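PDB 3D3U: 4-hydroxybutyrate CoA-transferase from Porphyromonas gingivalis, which probably transfers coenzyme A between acyl-CoA thioesters and carboxylates such as acetate or 4-hydroxybutyrate. Local coordinates for residues A[152-157]-A[172-177]; A[13-18]-A[41-46]; A[223-228]-A[246-251]; A[157-162]-A[181-186]; A[25-30]-A[53-58]. One frame throughout, in Å; residues are numbered along the deposited sequence.

Interaction 1 (A[152-157]-A[172-177])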
# COMPACT_ATOMS: atom_id res chain seq x y z
N VAL A 152 22.20 2.30 -9.26
CA VAL A 152 20.83 2.79 -9.13
C VAL A 152 20.42 3.64 -10.35
O VAL A 152 21.00 4.71 -10.65
CB VAL A 152 20.76 3.68 -7.87
CG1 VAL A 152 19.36 4.21 -7.64
CG2 VAL A 152 21.21 2.92 -6.76
N VAL A 153 19.39 3.22 -11.06
CA VAL A 153 19.00 3.98 -12.23
C VAL A 153 17.76 4.82 -11.92
O VAL A 153 16.70 4.27 -11.72
CB VAL A 153 18.72 3.02 -13.34
CG1 VAL A 153 18.36 3.78 -14.59
CG2 VAL A 153 19.92 2.10 -13.58
N ALA A 154 17.84 6.14 -11.87
CA ALA A 154 16.67 6.87 -11.44
C ALA A 154 16.10 7.67 -12.62
O ALA A 154 16.87 8.40 -13.25
CB ALA A 154 17.04 7.79 -10.41
N GLU A 155 14.80 7.58 -12.90
CA GLU A 155 14.26 8.39 -13.93
C GLU A 155 13.93 9.62 -13.19
O GLU A 155 13.16 9.61 -12.27
CB GLU A 155 12.96 7.82 -14.47
CG GLU A 155 13.04 6.53 -15.28
CD GLU A 155 11.64 5.93 -15.71
OE1 GLU A 155 11.62 4.73 -16.21
OE2 GLU A 155 10.53 6.60 -15.62
N VAL A 156 14.49 10.72 -13.60
CA VAL A 156 14.18 12.01 -12.93
C VAL A 156 12.92 12.72 -13.50
O VAL A 156 12.90 13.23 -14.62
CB VAL A 156 15.41 12.90 -12.86
CG1 VAL A 156 15.01 14.30 -12.32
CG2 VAL A 156 16.46 12.20 -12.01
N ASN A 157 11.85 12.72 -12.72
CA ASN A 157 10.66 13.14 -13.31
C ASN A 157 10.23 14.52 -12.83
O ASN A 157 10.04 14.79 -11.59
CB ASN A 157 9.61 12.08 -13.15
CG ASN A 157 8.46 12.29 -14.10
OD1 ASN A 157 8.29 13.40 -14.67
ND2 ASN A 157 7.61 11.27 -14.23
N SER A 172 24.13 12.19 -5.74
CA SER A 172 25.34 11.45 -5.85
C SER A 172 25.17 9.93 -5.73
O SER A 172 26.05 9.23 -6.13
CB SER A 172 26.54 12.11 -5.08
OG SER A 172 26.39 12.26 -3.65
N LYS A 173 24.02 9.40 -5.30
CA LYS A 173 23.82 7.91 -5.16
C LYS A 173 23.22 7.29 -6.43
O LYS A 173 22.97 6.05 -6.55
CB LYS A 173 23.02 7.54 -3.86
CG LYS A 173 23.53 8.27 -2.56
CD LYS A 173 25.12 8.05 -2.25
CE LYS A 173 25.70 9.06 -1.25
NZ LYS A 173 24.86 9.60 0.04
N LEU A 174 22.98 8.17 -7.39
CA LEU A 174 22.42 7.80 -8.67
C LEU A 174 23.52 7.58 -9.70
O LEU A 174 24.36 8.42 -9.88
CB LEU A 174 21.48 8.91 -9.13
CG LEU A 174 20.03 8.95 -8.57
CD1 LEU A 174 19.97 8.55 -7.19
CD2 LEU A 174 19.38 10.33 -8.75
N THR A 175 23.53 6.43 -10.33
CA THR A 175 24.55 6.08 -11.32
C THR A 175 24.24 6.61 -12.70
O THR A 175 25.14 7.04 -13.39
CB THR A 175 24.58 4.57 -11.49
OG1 THR A 175 24.62 3.99 -10.20
CG2 THR A 175 25.83 4.10 -12.09
N HIS A 176 22.98 6.46 -13.12
CA HIS A 176 22.53 6.92 -14.41
C HIS A 176 21.22 7.67 -14.15
O HIS A 176 20.37 7.21 -13.35
CB HIS A 176 22.31 5.76 -15.39
CG HIS A 176 23.45 4.78 -15.46
ND1 HIS A 176 23.50 3.62 -14.70
CD2 HIS A 176 24.57 4.76 -16.24
CE1 HIS A 176 24.61 2.96 -14.97
NE2 HIS A 176 25.27 3.62 -15.91
N ILE A 177 21.08 8.85 -14.78
CA ILE A 177 19.88 9.63 -14.57
C ILE A 177 19.26 9.79 -15.90
O ILE A 177 19.93 10.16 -16.84
CB ILE A 177 20.25 11.05 -14.03
CG1 ILE A 177 20.71 10.97 -12.61
CG2 ILE A 177 19.06 12.09 -14.13
CD1 ILE A 177 21.42 12.16 -12.34
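T175 has OG1 anti to its carbonyl carbon and beside its backbone N (chi1 -48°), which turns the hydroxyl oxygen toward the backbone of V152. T175 OG1 accepts from V152 N at 3.1 Å, and the N-H points almost straight at it (163°). The same residue returns a bond from its backbone: T175 N lies in the carbonyl plane of V152 O, also 3.1 Å away. One threonine thus occupies both polar backbone atoms of V152. Strand pairing proper begins at the next residues, V153 with H176 and A154 with I177. A154 N donates to H176 O at 3.1 Å, and I177 CA leans on A154 O through a CA-H...O contact.

The side chains divide between the two faces of the sheet. V153 and H176 share one face. There V153 CG2, anti to its own carbonyl carbon, sits obliquely to the imidazole, 4.0 Å from H176 ND1. The other face carries A154 and I177. A154 CB rests against the branch point of L174, with CG 3.7 Å away and CD2 beside it. Further along, V156 CG2 meets I177 CG2. At the start of the contact V152 CB packs on the carbonyl oxygen of K173, 3.5 Å away.

Helix 14-21 covers the face of V153 and H176: S21 touches both, and A17 touches H176. Y7 of helix 4-10 packs on V156. The pair forms the edge of a parallel, Rossmann-like sheet, where strand 176-180, beside strand 151-157, is the outermost strand within this chain.

Interaction 2 (A[13-18]-A[41-46])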
# COMPACT_ATOMS: atom_id res chain seq x y z
N SER A 13 20.27 8.46 -21.80
CA SER A 13 18.96 8.10 -22.28
C SER A 13 18.63 6.88 -21.52
O SER A 13 19.49 6.19 -21.02
CB SER A 13 19.01 7.70 -23.78
OG SER A 13 19.73 6.47 -23.98
N ALA A 14 17.37 6.56 -21.53
CA ALA A 14 16.96 5.34 -20.96
C ALA A 14 17.81 4.22 -21.59
O ALA A 14 18.38 3.37 -20.86
CB ALA A 14 15.52 5.14 -21.21
N ASP A 15 17.95 4.26 -22.92
CA ASP A 15 18.51 3.11 -23.67
C ASP A 15 19.97 2.93 -23.32
O ASP A 15 20.45 1.80 -23.11
CB ASP A 15 18.41 3.29 -25.18
CG ASP A 15 16.92 3.25 -25.74
OD1 ASP A 15 16.49 2.14 -26.19
OD2 ASP A 15 16.14 4.27 -25.82
N GLU A 16 20.68 4.05 -23.19
CA GLU A 16 22.08 3.97 -22.85
C GLU A 16 22.20 3.41 -21.44
O GLU A 16 23.11 2.58 -21.16
CB GLU A 16 22.74 5.30 -22.95
CG GLU A 16 22.59 6.06 -24.24
CD GLU A 16 22.96 7.53 -24.02
OE1 GLU A 16 22.33 8.21 -23.13
OE2 GLU A 16 23.92 8.02 -24.69
N ALA A 17 21.30 3.84 -20.57
CA ALA A 17 21.26 3.22 -19.21
C ALA A 17 20.87 1.70 -19.12
O ALA A 17 21.57 0.93 -18.49
CB ALA A 17 20.48 4.03 -18.28
N VAL A 18 19.81 1.27 -19.78
CA VAL A 18 19.61 -0.17 -19.99
C VAL A 18 20.88 -0.85 -20.49
O VAL A 18 21.39 -1.82 -19.90
CB VAL A 18 18.53 -0.46 -21.07
CG1 VAL A 18 18.55 -1.87 -21.47
CG2 VAL A 18 17.20 -0.15 -20.59
N SER A 41 11.25 0.42 -18.60
CA SER A 41 10.67 -0.84 -19.16
C SER A 41 10.59 -0.80 -20.71
O SER A 41 11.00 -1.74 -21.45
CB SER A 41 9.31 -1.14 -18.52
OG SER A 41 8.67 -2.27 -19.11
N GLN A 42 10.14 0.37 -21.17
CA GLN A 42 10.01 0.74 -22.64
C GLN A 42 11.43 0.52 -23.18
O GLN A 42 11.59 -0.27 -24.11
CB GLN A 42 9.45 2.21 -22.81
CG GLN A 42 8.36 2.50 -23.87
CD GLN A 42 6.92 2.60 -23.20
OE1 GLN A 42 6.68 3.55 -22.37
NE2 GLN A 42 5.96 1.62 -23.55
N ALA A 43 12.48 1.11 -22.58
CA ALA A 43 13.84 0.89 -23.16
C ALA A 43 14.35 -0.54 -23.14
O ALA A 43 15.13 -0.91 -23.98
CB ALA A 43 14.93 1.89 -22.63
N MET A 44 13.93 -1.33 -22.17
CA MET A 44 14.31 -2.74 -22.16
C MET A 44 13.63 -3.47 -23.30
O MET A 44 14.22 -4.35 -23.90
CB MET A 44 13.91 -3.38 -20.80
CG MET A 44 14.84 -3.01 -19.59
SD MET A 44 14.15 -3.72 -18.09
CE MET A 44 14.81 -5.33 -18.02
N TYR A 45 12.38 -3.12 -23.59
CA TYR A 45 11.76 -3.61 -24.82
C TYR A 45 12.60 -3.33 -26.10
O TYR A 45 13.05 -4.25 -26.80
CB TYR A 45 10.39 -3.02 -25.05
CG TYR A 45 9.68 -3.73 -26.14
CD1 TYR A 45 8.98 -4.91 -25.87
CD2 TYR A 45 9.74 -3.27 -27.45
CE1 TYR A 45 8.29 -5.61 -26.87
CE2 TYR A 45 9.09 -3.98 -28.46
CZ TYR A 45 8.36 -5.17 -28.17
OH TYR A 45 7.69 -5.91 -29.16
N ARG A 46 12.78 -2.05 -26.43
CA ARG A 46 13.60 -1.75 -27.59
C ARG A 46 14.95 -2.45 -27.60
O ARG A 46 15.38 -2.85 -28.64
CB ARG A 46 13.85 -0.28 -27.67
CG ARG A 46 12.64 0.54 -27.74
CD ARG A 46 12.95 1.92 -28.15
NE ARG A 46 13.58 2.52 -27.04
CZ ARG A 46 12.91 3.12 -26.09
NH1 ARG A 46 11.54 3.23 -26.17
NH2 ARG A 46 13.63 3.61 -25.03
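A43 points its methyl toward the first turn of helix 14-21. Its CB lies 3.6 Å from A14 CB and 3.7 Å from V18 CG2, so one methyl touches two residues a turn apart. M44 follows and starts away from the other helix. Its CG still lies 3.8 Å from V18 CG2, the valine branch anti to the carbonyl carbon.

This is helix-to-helix packing at the side of the N-terminal Rossmann-like domain. The two short axes approach to 8.7 Å and cross at -70°. Alanine meets alanine where the helices cross. The start of helix 14-21 is fixed by a capping box: E16 N donates to S13 OG, and the carboxylate of E16 turns back to S13 N. A14 also touches I178 of strand 176-180.

R46 comes last, one turn beyond A43. Its chain bends at chi3, and the guanidinium grips D15 side-on in a salt bridge with two nitrogens. R46 NE donates to D15 OD1 at 3.1 Å, on the syn lone pair and close to the guanidinium plane. R46 NH2 reaches D15 OD2 at 2.7 Å, from above the carboxylate plane (42° out of it). The carboxylate and guanidinium planes are 49° apart. Q47 NE2 gives D15 OD1 a further hydrogen bond.

Interaction 3 (A[223-228]-A[246-251])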
# COMPACT_ATOMS: atom_id res chain seq x y z
N ALA A 223 -15.98 4.54 1.44
CA ALA A 223 -17.27 4.54 2.15
C ALA A 223 -17.00 4.98 3.56
O ALA A 223 -17.79 5.80 4.11
CB ALA A 223 -17.94 3.18 2.15
N VAL A 224 -15.89 4.47 4.12
CA VAL A 224 -15.66 4.63 5.54
C VAL A 224 -15.45 6.07 5.79
O VAL A 224 -15.98 6.61 6.75
CB VAL A 224 -14.37 4.07 6.03
CG1 VAL A 224 -14.31 4.23 7.55
CG2 VAL A 224 -14.22 2.68 5.63
N LEU A 225 -14.62 6.70 4.96
CA LEU A 225 -14.33 8.09 5.11
C LEU A 225 -15.58 8.93 4.86
O LEU A 225 -15.76 9.91 5.53
CB LEU A 225 -13.28 8.46 4.10
CG LEU A 225 -11.81 8.61 4.40
CD1 LEU A 225 -11.50 7.77 5.63
CD2 LEU A 225 -11.25 8.13 3.06
N ARG A 226 -16.47 8.52 3.94
CA ARG A 226 -17.80 9.17 3.82
C ARG A 226 -18.54 9.12 5.14
O ARG A 226 -18.99 10.16 5.62
CB ARG A 226 -18.66 8.64 2.69
CG ARG A 226 -18.43 9.28 1.29
CD ARG A 226 -18.26 10.83 1.24
NE ARG A 226 -17.80 11.16 -0.12
CZ ARG A 226 -17.48 12.37 -0.66
NH1 ARG A 226 -17.49 13.53 0.02
NH2 ARG A 226 -17.13 12.40 -1.94
N ALA A 227 -18.62 7.95 5.79
CA ALA A 227 -19.30 7.81 7.13
C ALA A 227 -18.64 8.69 8.21
O ALA A 227 -19.18 8.86 9.30
CB ALA A 227 -19.33 6.31 7.56
N LEU A 228 -17.46 9.23 7.99
CA LEU A 228 -16.76 9.86 9.15
C LEU A 228 -16.80 11.41 9.07
O LEU A 228 -16.02 12.11 9.75
CB LEU A 228 -15.30 9.33 9.26
CG LEU A 228 -15.13 7.83 9.58
CD1 LEU A 228 -14.00 7.23 8.86
CD2 LEU A 228 -15.00 7.50 11.07
N MET A 246 -7.37 13.10 0.88
CA MET A 246 -7.20 14.51 0.50
C MET A 246 -8.41 15.30 0.90
O MET A 246 -8.35 16.37 1.50
CB MET A 246 -6.92 14.64 -1.01
CG MET A 246 -6.77 16.10 -1.56
SD MET A 246 -6.32 16.00 -3.27
CE MET A 246 -7.78 15.20 -3.98
N ARG A 247 -9.49 14.66 0.58
CA ARG A 247 -10.80 15.16 0.73
C ARG A 247 -11.06 15.48 2.25
O ARG A 247 -11.64 16.52 2.64
CB ARG A 247 -11.74 14.04 0.20
CG ARG A 247 -12.93 14.55 -0.59
CD ARG A 247 -14.34 14.11 -0.07
NE ARG A 247 -14.38 12.81 0.64
CZ ARG A 247 -14.34 11.67 0.02
NH1 ARG A 247 -14.26 11.68 -1.31
NH2 ARG A 247 -14.37 10.54 0.69
N MET A 248 -10.64 14.58 3.12
CA MET A 248 -10.97 14.78 4.46
C MET A 248 -9.94 15.69 5.08
O MET A 248 -10.24 16.40 6.05
CB MET A 248 -10.89 13.46 5.13
CG MET A 248 -11.80 12.52 4.56
SD MET A 248 -13.47 12.76 5.20
CE MET A 248 -14.29 12.07 3.66
N ILE A 249 -8.71 15.65 4.58
CA ILE A 249 -7.74 16.57 5.09
C ILE A 249 -8.32 17.90 4.76
O ILE A 249 -8.48 18.71 5.64
CB ILE A 249 -6.39 16.38 4.47
CG1 ILE A 249 -5.83 15.03 4.92
CG2 ILE A 249 -5.49 17.63 4.86
CD1 ILE A 249 -4.57 14.60 4.23
N ARG A 250 -8.69 18.05 3.50
CA ARG A 250 -9.41 19.22 3.00
C ARG A 250 -10.59 19.69 3.87
O ARG A 250 -10.67 20.85 4.20
CB ARG A 250 -9.91 18.95 1.60
CG ARG A 250 -9.53 20.00 0.67
CD ARG A 250 -8.26 19.72 -0.01
NE ARG A 250 -8.48 19.30 -1.37
CZ ARG A 250 -7.78 19.74 -2.43
NH1 ARG A 250 -6.79 20.65 -2.27
NH2 ARG A 250 -8.09 19.27 -3.64
N LYS A 251 -11.51 18.82 4.29
CA LYS A 251 -12.68 19.26 5.05
C LYS A 251 -12.28 19.61 6.46
O LYS A 251 -13.09 20.04 7.22
CB LYS A 251 -13.78 18.19 5.07
CG LYS A 251 -14.49 17.88 3.73
CD LYS A 251 -14.97 16.40 3.68
CE LYS A 251 -16.36 16.16 3.05
NZ LYS A 251 -16.49 16.85 1.74
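R226 and R247 lay their guanidinium groups flat on one another. The centres are 3.3 Å apart and the planes are 15° from parallel. Each CZ sits over the centre of the other group, although the two side chains as a whole cross at about a right angle. R226 NH2 comes within 3.0 Å of R247 NH1; both are donors, so this is no hydrogen bond. K251 adds a third positive group, with NZ 3.9 Å from R226 NH1, near the guanidinium plane and at its edge.

Beneath the charged layer lies an apolar one. M248 bends at chi2 (-80°), which places SD; CE beyond it reaches L225. M248 CE lies against the backbone oxygen of L225 and packs on L225 CB at 3.8 Å, while M248 CG meets L225 CG at 3.9 Å. L225 CB also borders the edge of the R247 guanidinium, near NH2, and links the two layers.

Acidic residues form the next shell. E229 makes a salt bridge to R226 NH1 and a long, weak ion pair with K251 NZ. D222 makes a similarly long, weak pair with R247 NH2. Helices 219-226 and 243-251 follow strands 212-215 and 235-237, neighbours in the second sheet, so the contact joins successive helices of its alpha/beta layering. Two stacked cations should repel, and the nearby carboxylates, E229 above all, probably offset part of that cost.

Interaction 4 (A[157-162]-A[181-186])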
# COMPACT_ATOMS: atom_id res chain seq x y z
N ASN A 157 11.85 12.72 -12.72
CA ASN A 157 10.66 13.14 -13.31
C ASN A 157 10.23 14.52 -12.83
O ASN A 157 10.04 14.79 -11.59
CB ASN A 157 9.61 12.08 -13.15
CG ASN A 157 8.46 12.29 -14.10
OD1 ASN A 157 8.29 13.40 -14.67
ND2 ASN A 157 7.61 11.27 -14.23
N LYS A 158 10.17 15.41 -13.83
CA LYS A 158 9.71 16.80 -13.63
C LYS A 158 8.27 16.84 -13.12
O LYS A 158 7.90 17.78 -12.44
CB LYS A 158 9.98 17.73 -14.85
CG LYS A 158 11.46 18.23 -14.78
CD LYS A 158 11.91 19.44 -15.67
CE LYS A 158 13.49 19.64 -15.66
NZ LYS A 158 14.23 18.29 -15.48
N GLN A 159 7.50 15.78 -13.38
CA GLN A 159 6.15 15.64 -12.88
C GLN A 159 6.05 14.93 -11.49
O GLN A 159 5.01 15.06 -10.81
CB GLN A 159 5.31 14.84 -13.88
CG GLN A 159 4.02 15.49 -14.33
CD GLN A 159 4.22 16.01 -15.70
OE1 GLN A 159 3.37 15.87 -16.61
NE2 GLN A 159 5.43 16.59 -15.89
N MET A 160 7.06 14.14 -11.08
CA MET A 160 6.97 13.39 -9.78
C MET A 160 6.92 14.41 -8.66
O MET A 160 7.82 15.23 -8.60
CB MET A 160 8.20 12.46 -9.54
CG MET A 160 8.13 11.72 -8.20
SD MET A 160 6.65 10.59 -8.06
CE MET A 160 6.99 9.32 -9.21
N PRO A 161 5.91 14.39 -7.81
CA PRO A 161 5.84 15.27 -6.64
C PRO A 161 6.94 15.06 -5.59
O PRO A 161 7.50 13.98 -5.47
CB PRO A 161 4.49 14.88 -5.99
CG PRO A 161 4.15 13.68 -6.54
CD PRO A 161 4.71 13.54 -7.89
N PHE A 162 7.17 16.08 -4.80
CA PHE A 162 8.19 16.04 -3.83
C PHE A 162 7.48 15.95 -2.54
O PHE A 162 6.78 16.89 -2.17
CB PHE A 162 8.99 17.35 -3.84
CG PHE A 162 10.30 17.28 -3.06
CD1 PHE A 162 10.33 17.52 -1.67
CD2 PHE A 162 11.48 16.96 -3.69
CE1 PHE A 162 11.51 17.45 -0.94
CE2 PHE A 162 12.66 16.90 -2.95
CZ PHE A 162 12.65 17.14 -1.57
N ASP A 181 10.06 13.84 -18.34
CA ASP A 181 8.86 14.56 -18.11
C ASP A 181 7.58 13.87 -18.71
O ASP A 181 7.49 13.56 -19.95
CB ASP A 181 9.02 15.96 -18.60
CG ASP A 181 7.89 16.78 -18.16
OD1 ASP A 181 6.92 16.15 -17.67
OD2 ASP A 181 7.84 18.02 -18.22
N GLU A 182 6.65 13.55 -17.81
CA GLU A 182 5.59 12.58 -18.08
C GLU A 182 4.72 12.41 -16.81
O GLU A 182 5.25 12.19 -15.72
CB GLU A 182 6.11 11.25 -18.68
CG GLU A 182 6.06 11.15 -20.22
CD GLU A 182 5.30 9.86 -20.82
OE1 GLU A 182 5.36 8.66 -20.28
OE2 GLU A 182 4.62 10.04 -21.93
N PRO A 183 3.40 12.51 -16.97
CA PRO A 183 2.45 12.58 -15.84
C PRO A 183 2.35 11.25 -15.07
O PRO A 183 2.36 10.16 -15.64
CB PRO A 183 1.12 12.84 -16.52
CG PRO A 183 1.25 12.22 -17.91
CD PRO A 183 2.69 12.50 -18.28
N ILE A 184 2.26 11.32 -13.76
CA ILE A 184 2.38 10.17 -12.95
C ILE A 184 1.13 9.35 -13.13
O ILE A 184 0.10 9.82 -12.84
CB ILE A 184 2.58 10.72 -11.58
CG1 ILE A 184 4.00 11.32 -11.55
CG2 ILE A 184 2.27 9.69 -10.50
CD1 ILE A 184 5.11 10.34 -11.21
N ALA A 185 1.21 8.14 -13.65
CA ALA A 185 0.02 7.31 -13.80
C ALA A 185 -0.97 7.56 -12.74
O ALA A 185 -0.61 7.71 -11.56
CB ALA A 185 0.37 5.85 -13.71
N GLU A 186 -2.23 7.57 -13.13
CA GLU A 186 -3.31 7.89 -12.17
C GLU A 186 -4.26 6.73 -12.00
O GLU A 186 -4.47 6.04 -12.94
CB GLU A 186 -4.06 9.19 -12.57
CG GLU A 186 -4.44 9.39 -14.05
CD GLU A 186 -4.88 10.83 -14.35
OE1 GLU A 186 -4.53 11.30 -15.46
OE2 GLU A 186 -5.57 11.51 -13.48
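E182 O takes a hydrogen bond from N157 ND2 at 2.9 Å. The bond is nearly straight (160°), and the donor lies in the carbonyl plane. N157 reaches it with CG anti to its backbone N (chi1 -163°). The other end of the same amide is also used: N157 OD1 accepts from Q159 N at 2.8 Å, with the donor above the carbonyl plane. This second bond closes an Asx turn just as strand 151-157 ends. Both ends of the N157 amide are thus held: OD1 is used within the turn and ND2 across the contact.

Q159 folds over the neighbouring loop. Its CB lies 3.2 Å from E182 O, and its CG packs on P183 CA. The chain bends at chi2, which places CD; NE2 lies next to D181 OD1. That pair is modelled too short for its length to be trusted. The amide and carboxylate planes stand almost at right angles.

I184 fills the apolar side. Its CG1 lies 3.9 Å from Q159 O and 4.0 Å from M160 CA. The ring of P161 borders it through CD, 4.3 Å from I184 CG1. Y278 of helix 275-281 also touches I184, while R39 holds the carboxylate of E182 by a salt bridge.

Both segments run on as loops from the ends of adjacent parallel strands, N157 being the last residue of its strand. Without strand pairing here, the N157 amide supplies the sound polar link between the loops. Its two bonds support the modelled orientation of the amide: the NH2 faces a carbonyl oxygen and the oxygen faces an N-H.

Interaction 5 (A[25-30]-A[53-58])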
# COMPACT_ATOMS: atom_id res chain seq x y z
N GLY A 25 22.91 -11.92 -17.04
CA GLY A 25 22.67 -12.42 -15.72
C GLY A 25 22.38 -11.41 -14.61
O GLY A 25 22.32 -11.84 -13.50
N THR A 26 22.20 -10.11 -14.83
CA THR A 26 21.90 -9.20 -13.66
C THR A 26 20.47 -9.39 -13.15
O THR A 26 19.62 -9.74 -13.92
CB THR A 26 22.13 -7.73 -14.00
OG1 THR A 26 21.90 -7.60 -15.38
CG2 THR A 26 23.66 -7.35 -13.94
N LYS A 27 20.21 -9.19 -11.85
CA LYS A 27 18.87 -9.04 -11.33
C LYS A 27 18.54 -7.60 -11.00
O LYS A 27 19.36 -6.90 -10.44
CB LYS A 27 18.83 -9.76 -10.02
CG LYS A 27 19.36 -11.12 -10.17
CD LYS A 27 20.13 -11.55 -8.94
CE LYS A 27 19.78 -13.02 -8.59
NZ LYS A 27 19.87 -13.96 -9.75
N VAL A 28 17.31 -7.16 -11.24
CA VAL A 28 17.00 -5.77 -11.12
C VAL A 28 15.77 -5.70 -10.35
O VAL A 28 15.02 -6.68 -10.37
CB VAL A 28 16.85 -5.13 -12.54
CG1 VAL A 28 17.40 -6.06 -13.59
CG2 VAL A 28 15.50 -4.72 -12.88
N VAL A 29 15.50 -4.58 -9.68
CA VAL A 29 14.24 -4.39 -8.92
C VAL A 29 13.63 -3.08 -9.40
O VAL A 29 14.34 -2.08 -9.53
CB VAL A 29 14.53 -4.33 -7.31
CG1 VAL A 29 13.34 -3.78 -6.53
CG2 VAL A 29 14.92 -5.69 -6.68
N PHE A 30 12.33 -3.02 -9.66
CA PHE A 30 11.73 -1.70 -10.09
C PHE A 30 10.96 -1.11 -8.98
O PHE A 30 10.31 -1.84 -8.24
CB PHE A 30 10.71 -1.87 -11.17
CG PHE A 30 11.29 -2.26 -12.54
CD1 PHE A 30 10.40 -2.57 -13.62
CD2 PHE A 30 12.67 -2.26 -12.78
CE1 PHE A 30 10.83 -2.91 -14.85
CE2 PHE A 30 13.13 -2.56 -14.04
CZ PHE A 30 12.20 -2.90 -15.09
N ASN A 53 20.52 -12.55 -19.28
CA ASN A 53 19.64 -13.27 -18.32
C ASN A 53 19.09 -12.38 -17.24
O ASN A 53 19.48 -12.50 -16.07
CB ASN A 53 20.27 -14.51 -17.66
CG ASN A 53 20.67 -15.55 -18.66
OD1 ASN A 53 19.83 -15.93 -19.47
ND2 ASN A 53 21.97 -15.99 -18.67
N ILE A 54 18.20 -11.48 -17.60
CA ILE A 54 17.91 -10.48 -16.66
C ILE A 54 16.69 -10.91 -15.86
O ILE A 54 15.68 -11.27 -16.44
CB ILE A 54 17.70 -9.18 -17.39
CG1 ILE A 54 18.67 -9.07 -18.57
CG2 ILE A 54 17.76 -8.05 -16.42
CD1 ILE A 54 20.02 -8.71 -18.13
N THR A 55 16.77 -10.86 -14.55
CA THR A 55 15.63 -11.15 -13.71
C THR A 55 15.07 -9.86 -13.21
O THR A 55 15.84 -9.06 -12.68
CB THR A 55 16.09 -11.88 -12.46
OG1 THR A 55 16.69 -13.08 -12.87
CG2 THR A 55 14.94 -12.40 -11.68
N VAL A 56 13.75 -9.64 -13.29
CA VAL A 56 13.24 -8.47 -12.57
C VAL A 56 12.31 -8.76 -11.42
O VAL A 56 11.49 -9.68 -11.50
CB VAL A 56 12.85 -7.23 -13.46
CG1 VAL A 56 12.22 -7.70 -14.67
CG2 VAL A 56 11.90 -6.31 -12.72
N PHE A 57 12.51 -8.06 -10.32
CA PHE A 57 11.55 -8.17 -9.24
C PHE A 57 10.75 -6.90 -9.07
O PHE A 57 11.27 -5.76 -9.19
CB PHE A 57 12.14 -8.69 -7.89
CG PHE A 57 11.15 -8.54 -6.76
CD1 PHE A 57 11.15 -7.38 -5.96
CD2 PHE A 57 10.13 -9.49 -6.59
CE1 PHE A 57 10.16 -7.18 -4.93
CE2 PHE A 57 9.13 -9.30 -5.59
CZ PHE A 57 9.15 -8.11 -4.74
N HIS A 58 9.47 -7.10 -8.84
CA HIS A 58 8.54 -6.00 -8.47
C HIS A 58 7.14 -6.53 -8.04
O HIS A 58 6.95 -7.75 -7.85
CB HIS A 58 8.45 -4.89 -9.56
CG HIS A 58 7.69 -5.30 -10.78
ND1 HIS A 58 8.30 -5.52 -12.00
CD2 HIS A 58 6.37 -5.54 -10.96
CE1 HIS A 58 7.38 -5.86 -12.90
NE2 HIS A 58 6.20 -5.88 -12.30
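K27 to F30 and I54 to F57 run parallel, with strand axes 4.6 Å apart at closest and 28° between their directions. Four backbone bonds alternate between the strands: T55 N to T26 O, V28 N to T55 O (2.8 Å), F57 N to V28 O and F30 N to F57 O.

The side chains of V28 and V56 lie on one face. V28 CG1 meets I54 CG2 at 3.5 Å, and V28 CG2 meets V56 CB at 3.7 Å. V56 CG2, anti to its backbone N, stands over the middle of the F30 ring. It is 3.9 Å from the ring centroid and only 1° off the normal, a CH-pi contact. F30 and H58 lie side by side with rings almost parallel, but they are slid so far apart that they barely overlap; F30 CD1 is 4.0 Å from H58 ND1.

The opposite face carries K27, T55, V29 and F57. K27 CG touches T55 CB at 4.1 Å. V29 CG2 comes to the edge of the F57 ring, 4.2 Å from CD1. Helix 106-110 covers this part, with F110 against both V29 and F57.

Strand 119-125 continues the sheet beyond 27-30, and strand 76-79 continues it beyond 54-57. The pair forms the two strands of a beta-alpha-beta crossover through helix 38-46, the repeating unit of Rossmann-like domains.

In the fold
Four of the contacts lie in the N-terminal Rossmann-like part of the chain; interaction 3 lies within the layers around the second sheet. Interactions 1 and 5 belong to one six-stranded parallel sheet, with centres about 17 Å apart. Interaction 2 lies beside both. A17 packs on H176 of interaction 1, and M44 packs on F30 of interaction 5. Along the chain, interactions 2 and 5 alternate their segments, as do 1 and 4, which share N157. Interaction 4 joins the loops that follow strands 151-157 and 176-180, which lead toward helix 275-281. Interaction 3 lies about 41 Å from interaction 2, centre to centre, on the opposite side of the chain's centre, consistent with two alpha/beta halves.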